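Uncharacterized protein (Corynebacterium diphtheriae, PDB 3LMM) is of unknown function but probably acts as a transcriptional regulator, with a Schlafen AlbA_2-type region and helix-turn-helix-type C-terminal regions. Local coordinates at residues I240-F245 and N254-E259; G47-P52 and R94-E99. All blocks are in the same frame, centred on the assembly; numbering follows the deposited sequence.

Contact 1 of 2, residues I240-F245 and N254-E259; sequences IELSIF and NRVVPE
The carboxylate of Glu241 has a methyl group of Val257 beside it: OE1 of Glu241 lies 3.4 Å from Val257 CG1. The Arg255 guanidinium stands obliquely to Ser243 OG. The puckered pyrrolidine ring of Pro258 meets the backbone, with its CD and CG against Ile240 O. Glu241 and Val257 run side by side and point the same way. CG of Glu241 sits between the backbone N and the carbonyl carbon (chi1 53°), and the chain is extended beyond it. Glu241 OE2 and Arg255 NE are 6.1 Å apart, so their opposite charges do not pair directly. These residues belong to a beta hairpin at the edge of a mixed sheet. Strand 252-256 is outermost, and strand 240-245 pairs in parallel with strand 320-325 on its inner side. Several strands of this sheet match a family related to histidine kinase ATPase domains, so a similar alpha/beta sandwich is likely. Leu242 and Val256 form a hydrogen-bonded pair, with Leu242 N to Val256 O at 2.9 Å and Val256 N to Leu242 O at 2.8 Å. Ile244 N donates to Asn254 O at 2.7 Å; the return bond from Asn254 N to Ile244 O is weak. Ser243 and Arg255 form the non-hydrogen-bonded pair between. On the face of Leu242, Ile244 and Val256, the Leu242 side chain lies obliquely across Val256, with CD2 of Leu242 3.4 Å from Val256 CG1. Helix 264-278 packs here through Tyr270, Leu271 and Val278. Beyond Val256, Pro258 has no N-H to offer Ile240 O.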
loop_
_atom_site.group_PDB
_atom_site.type_symbol
_atom_site.label_atom_id
_atom_site.label_comp_id
_atom_site.label_asym_id
_atom_site.label_seq_id
_atom_site.Cartn_x
_atom_site.Cartn_y
_atom_site.Cartn_z
ATOM N N ILE A 240 12.836 19.512 -1.497
ATOM C CA ILE A 240 12.302 19.491 -0.145
ATOM C C ILE A 240 13.290 20.190 0.779
ATOM O O ILE A 240 14.499 20.130 0.562
ATOM C CB ILE A 240 12.108 18.020 0.307
ATOM C CG1 ILE A 240 11.393 17.951 1.634
ATOM C CG2 ILE A 240 13.451 17.314 0.407
ATOM C CD1 ILE A 240 10.794 16.614 1.883
ATOM N N GLU A 241 12.788 20.877 1.796
ATOM C CA GLU A 241 13.683 21.564 2.725
ATOM C C GLU A 241 13.096 21.607 4.128
ATOM O O GLU A 241 11.888 21.490 4.303
ATOM C CB GLU A 241 13.966 22.980 2.222
ATOM C CG GLU A 241 12.716 23.781 1.917
ATOM C CD GLU A 241 13.018 25.193 1.454
ATOM O OE1 GLU A 241 13.741 25.360 0.441
ATOM O OE2 GLU A 241 12.519 26.143 2.097
ATOM N N LEU A 242 13.956 21.781 5.123
ATOM C CA LEU A 242 13.518 21.805 6.510
ATOM C C LEU A 242 13.699 23.149 7.208
ATOM O O LEU A 242 14.681 23.857 6.976
ATOM C CB LEU A 242 14.261 20.725 7.300
ATOM C CG LEU A 242 14.046 20.625 8.819
ATOM C CD1 LEU A 242 12.634 20.101 9.123
ATOM C CD2 LEU A 242 15.094 19.700 9.404
ATOM N N SER A 243 12.737 23.479 8.069
ATOM C CA SER A 243 12.748 24.716 8.851
ATOM C C SER A 243 12.379 24.403 10.295
ATOM O O SER A 243 11.219 24.152 10.607
ATOM C CB SER A 243 11.738 25.722 8.303
ATOM O OG SER A 243 12.076 26.140 6.996
ATOM N N ILE A 244 13.375 24.434 11.172
ATOM C CA ILE A 244 13.207 24.153 12.597
ATOM C C ILE A 244 12.668 25.346 13.370
ATOM O O ILE A 244 13.301 26.393 13.423
ATOM C CB ILE A 244 14.542 23.800 13.214
ATOM C CG1 ILE A 244 15.100 22.550 12.532
ATOM C CG2 ILE A 244 14.394 23.660 14.723
ATOM C CD1 ILE A 244 16.577 22.369 12.759
ATOM N N PHE A 245 11.518 25.170 14.000
ATOM C CA PHE A 245 10.916 26.240 14.772
ATOM C C PHE A 245 11.055 25.996 16.260
ATOM O O PHE A 245 11.416 24.906 16.698
ATOM C CB PHE A 245 9.443 26.363 14.438
ATOM C CG PHE A 245 9.178 27.008 13.123
ATOM C CD1 PHE A 245 9.208 28.391 13.004
ATOM C CD2 PHE A 245 8.874 26.235 12.004
ATOM C CE1 PHE A 245 8.933 28.999 11.796
ATOM C CE2 PHE A 245 8.597 26.828 10.785
ATOM C CZ PHE A 245 8.624 28.213 10.678
ATOM N N ASN A 254 16.250 27.704 12.687
ATOM C CA ASN A 254 17.266 27.239 11.763
ATOM C C ASN A 254 16.629 26.476 10.616
ATOM O O ASN A 254 15.554 25.909 10.766
ATOM C CB ASN A 254 18.244 26.339 12.510
ATOM C CG ASN A 254 19.476 26.065 11.717
ATOM O OD1 ASN A 254 19.426 25.388 10.692
ATOM N ND2 ASN A 254 20.596 26.613 12.162
ATOM N N ARG A 255 17.286 26.465 9.467
ATOM C CA ARG A 255 16.734 25.761 8.326
ATOM C C ARG A 255 17.816 25.038 7.545
ATOM O O ARG A 255 18.953 25.502 7.467
ATOM C CB ARG A 255 15.997 26.748 7.416
ATOM C CG ARG A 255 16.806 27.984 7.076
ATOM C CD ARG A 255 16.107 28.842 6.027
ATOM N NE ARG A 255 14.922 29.558 6.510
ATOM C CZ ARG A 255 14.953 30.696 7.205
ATOM N NH1 ARG A 255 13.817 31.269 7.592
ATOM N NH2 ARG A 255 16.116 31.260 7.513
ATOM N N VAL A 256 17.463 23.884 6.990
ATOM C CA VAL A 256 18.404 23.101 6.201
ATOM C C VAL A 256 17.820 22.891 4.809
ATOM O O VAL A 256 16.835 22.181 4.643
ATOM C CB VAL A 256 18.711 21.737 6.880
ATOM C CG1 VAL A 256 17.441 21.113 7.378
ATOM C CG2 VAL A 256 19.419 20.809 5.901
ATOM N N VAL A 257 18.434 23.535 3.819
ATOM C CA VAL A 257 17.992 23.471 2.428
ATOM C C VAL A 257 19.037 22.775 1.549
ATOM O O VAL A 257 20.129 23.297 1.340
ATOM C CB VAL A 257 17.731 24.909 1.863
ATOM C CG1 VAL A 257 16.475 25.499 2.464
ATOM C CG2 VAL A 257 18.912 25.822 2.187
ATOM N N PRO A 258 18.710 21.583 1.019
ATOM C CA PRO A 258 19.649 20.846 0.167
ATOM C C PRO A 258 20.037 21.597 -1.105
ATOM O O PRO A 258 19.239 22.360 -1.652
ATOM C CB PRO A 258 18.898 19.552 -0.131
ATOM C CG PRO A 258 17.481 19.988 -0.132
ATOM C CD PRO A 258 17.414 20.887 1.081
ATOM N N GLU A 259 21.263 21.373 -1.571
ATOM C CA GLU A 259 21.762 22.038 -2.778
ATOM C C GLU A 259 21.004 21.568 -4.020
ATOM O O GLU A 259 20.884 20.368 -4.260
ATOM C CB GLU A 259 23.263 21.768 -2.962
ATOM C CG GLU A 259 24.147 22.265 -1.816
ATOM C CD GLU A 259 24.375 21.207 -0.745
ATOM O OE1 GLU A 259 23.391 20.544 -0.332
ATOM O OE2 GLU A 259 25.539 21.055 -0.301
#

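Contact 2 of 2, residues G47-P52 and R94-E99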
loop_
_atom_site.group_PDB
_atom_site.type_symbol
_atom_site.label_atom_id
_atom_site.label_comp_id
_atom_site.label_asym_id
_atom_site.label_seq_id
_atom_site.Cartn_x
_atom_site.Cartn_y
_atom_site.Cartn_z
ATOM N N GLY A 47 -8.547 -25.420 -3.287
ATOM C CA GLY A 47 -8.807 -25.972 -1.972
ATOM C C GLY A 47 -10.101 -26.734 -1.853
ATOM O O GLY A 47 -10.637 -26.911 -0.761
ATOM N N ARG A 48 -10.620 -27.197 -2.975
ATOM C CA ARG A 48 -11.872 -27.919 -2.918
ATOM C C ARG A 48 -11.751 -29.272 -3.595
ATOM O O ARG A 48 -12.619 -30.134 -3.453
ATOM C CB ARG A 48 -12.963 -27.086 -3.567
ATOM C CG ARG A 48 -14.205 -27.011 -2.731
ATOM C CD ARG A 48 -14.661 -25.586 -2.571
ATOM N NE ARG A 48 -15.130 -24.960 -3.807
ATOM C CZ ARG A 48 -16.271 -25.253 -4.423
ATOM N NH1 ARG A 48 -17.078 -26.180 -3.934
ATOM N NH2 ARG A 48 -16.621 -24.584 -5.510
ATOM N N ARG A 49 -10.654 -29.462 -4.319
ATOM C CA ARG A 49 -10.417 -30.718 -4.998
ATOM C C ARG A 49 -9.863 -31.765 -4.052
ATOM O O ARG A 49 -8.862 -31.541 -3.365
ATOM C CB ARG A 49 -9.461 -30.518 -6.170
ATOM C CG ARG A 49 -10.138 -30.592 -7.531
ATOM C CD ARG A 49 -10.790 -31.958 -7.785
ATOM N NE ARG A 49 -11.231 -32.081 -9.169
ATOM C CZ ARG A 49 -12.170 -31.318 -9.721
ATOM N NH1 ARG A 49 -12.770 -30.386 -8.996
ATOM N NH2 ARG A 49 -12.490 -31.462 -11.003
ATOM N N ASN A 50 -10.536 -32.913 -4.033
ATOM C CA ASN A 50 -10.162 -34.058 -3.202
ATOM C C ASN A 50 -9.817 -35.260 -4.092
ATOM O O ASN A 50 -9.438 -36.325 -3.603
ATOM C CB ASN A 50 -11.320 -34.416 -2.263
ATOM C CG ASN A 50 -11.050 -35.669 -1.449
ATOM O OD1 ASN A 50 -11.117 -36.788 -1.965
ATOM N ND2 ASN A 50 -10.731 -35.486 -0.170
ATOM N N GLY A 51 -9.946 -35.064 -5.402
ATOM C CA GLY A 51 -9.650 -36.113 -6.355
ATOM C C GLY A 51 -10.904 -36.680 -6.994
ATOM O O GLY A 51 -11.321 -36.246 -8.074
ATOM N N PRO A 52 -11.537 -37.663 -6.330
ATOM C CA PRO A 52 -12.757 -38.286 -6.855
ATOM C C PRO A 52 -13.973 -37.360 -6.733
ATOM O O PRO A 52 -14.732 -37.178 -7.689
ATOM C CB PRO A 52 -12.889 -39.546 -6.000
ATOM C CG PRO A 52 -12.353 -39.099 -4.666
ATOM C CD PRO A 52 -11.146 -38.261 -5.034
ATOM N N ARG A 94 -14.963 -27.644 -17.551
ATOM C CA ARG A 94 -16.037 -28.212 -16.751
ATOM C C ARG A 94 -16.516 -27.243 -15.686
ATOM O O ARG A 94 -15.703 -26.641 -14.985
ATOM C CB ARG A 94 -15.562 -29.498 -16.092
ATOM C CG ARG A 94 -15.377 -30.626 -17.063
ATOM C CD ARG A 94 -14.713 -31.814 -16.423
ATOM N NE ARG A 94 -14.619 -32.896 -17.381
ATOM C CZ ARG A 94 -13.871 -33.979 -17.223
ATOM N NH1 ARG A 94 -13.859 -34.911 -18.172
ATOM N NH2 ARG A 94 -13.134 -34.122 -16.130
ATOM N N ILE A 95 -17.834 -27.093 -15.565
ATOM C CA ILE A 95 -18.399 -26.188 -14.560
ATOM C C ILE A 95 -18.325 -26.794 -13.152
ATOM O O ILE A 95 -18.851 -27.877 -12.913
ATOM C CB ILE A 95 -19.885 -25.834 -14.867
ATOM C CG1 ILE A 95 -19.969 -24.859 -16.034
ATOM C CG2 ILE A 95 -20.538 -25.184 -13.659
ATOM C CD1 ILE A 95 -20.317 -25.514 -17.350
ATOM N N ILE A 96 -17.674 -26.084 -12.232
ATOM C CA ILE A 96 -17.534 -26.532 -10.853
ATOM C C ILE A 96 -18.372 -25.616 -9.977
ATOM O O ILE A 96 -19.158 -26.081 -9.158
ATOM C CB ILE A 96 -16.072 -26.446 -10.365
ATOM C CG1 ILE A 96 -15.119 -27.038 -11.405
ATOM C CG2 ILE A 96 -15.932 -27.138 -9.023
ATOM C CD1 ILE A 96 -15.389 -28.479 -11.786
ATOM N N GLY A 97 -18.196 -24.310 -10.147
ATOM C CA GLY A 97 -18.960 -23.350 -9.364
ATOM C C GLY A 97 -18.232 -22.803 -8.148
ATOM O O GLY A 97 -17.154 -23.275 -7.787
ATOM N N THR A 98 -18.825 -21.798 -7.513
ATOM C CA THR A 98 -18.225 -21.197 -6.342
ATOM C C THR A 98 -19.253 -20.354 -5.604
ATOM O O THR A 98 -20.072 -19.685 -6.222
ATOM C CB THR A 98 -16.987 -20.351 -6.725
ATOM O OG1 THR A 98 -16.595 -19.541 -5.612
ATOM C CG2 THR A 98 -17.297 -19.476 -7.921
ATOM N N GLU A 99 -19.206 -20.412 -4.277
ATOM C CA GLU A 99 -20.148 -19.688 -3.443
ATOM C C GLU A 99 -19.480 -18.533 -2.717
ATOM O O GLU A 99 -20.058 -17.935 -1.810
ATOM C CB GLU A 99 -20.769 -20.652 -2.433
ATOM C CG GLU A 99 -21.249 -21.960 -3.057
ATOM C CD GLU A 99 -22.426 -21.773 -4.002
ATOM O OE1 GLU A 99 -22.418 -22.397 -5.098
ATOM O OE2 GLU A 99 -23.367 -21.016 -3.644
#
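Thr98 OG1 is held by two groups, Glu45 OE2 and the backbone N of Leu100, and the residue it belongs to faces Arg48 across the contact. NH2 of Arg48 reaches Thr98 CA at 3.8 Å, obliquely to the guanidinium plane. The same Glu45 OE2 makes a long, weak ion pair with Arg48 NE, so this one carboxylate oxygen faces both sides of the contact. NH2 of Arg48 also comes within 2.7 Å of Gly97 O, which lies at the guanidinium edge near its plane. The angle is poor, and the pair is not counted as a hydrogen bond. The Arg48 chain is bent at chi2 and chi3, with chi3 67° placing NE. Its NH1 makes a weak hydrogen bond to Glu55 O. Ile96 lies between two arginines: its CG2 is 4.4 Å from Arg48 NH2, and its CD1 is 4.2 Å from Arg49 NH2, at the edge of that guanidinium. The main partner of Arg49 is Glu44, which pairs with NH1 in a salt bridge. Gly97 has a positive phi of 98°, where a beta carbon would press on the carbonyl O of Ile96. Both segments are loops of the Schlafen AlbA_2 region, following strands 41-43 and 82-86, which are parallel neighbours in one sheet. The cobalt ion bound by Asp41, Phe42 and Asp90 is about 12 Å from the Ile96 side chain. Backbone bonds to Gly87 and Arg128 tie segment 94-99 to the rest of the region. With no bond directly linking the two segments, Glu45 probably offsets part of the positive charge of the buried Arg48, while Gly97 O may add a favourable dipole.

From the N terminus, the chain first reaches contact 2. Residues 47-52 leave strand 41-43, and the chain then passes through helix 62-77 and strand 82-86 before 94-99 returns to close a loop of 41 intervening residues. This joins two loops of the Schlafen AlbA_2 region. Contact 1 opens much later and closes only eight residues on, as a beta hairpin at the edge of the six-stranded sheet. The two are in series, so they neither nest nor cross. They lie on opposite sides of the chain's centre. The centres of contact 1 and contact 2 are about 61 Å apart. Contact 2 therefore ties loops within the N-terminal region, and contact 1 the margin of the six-stranded sheet.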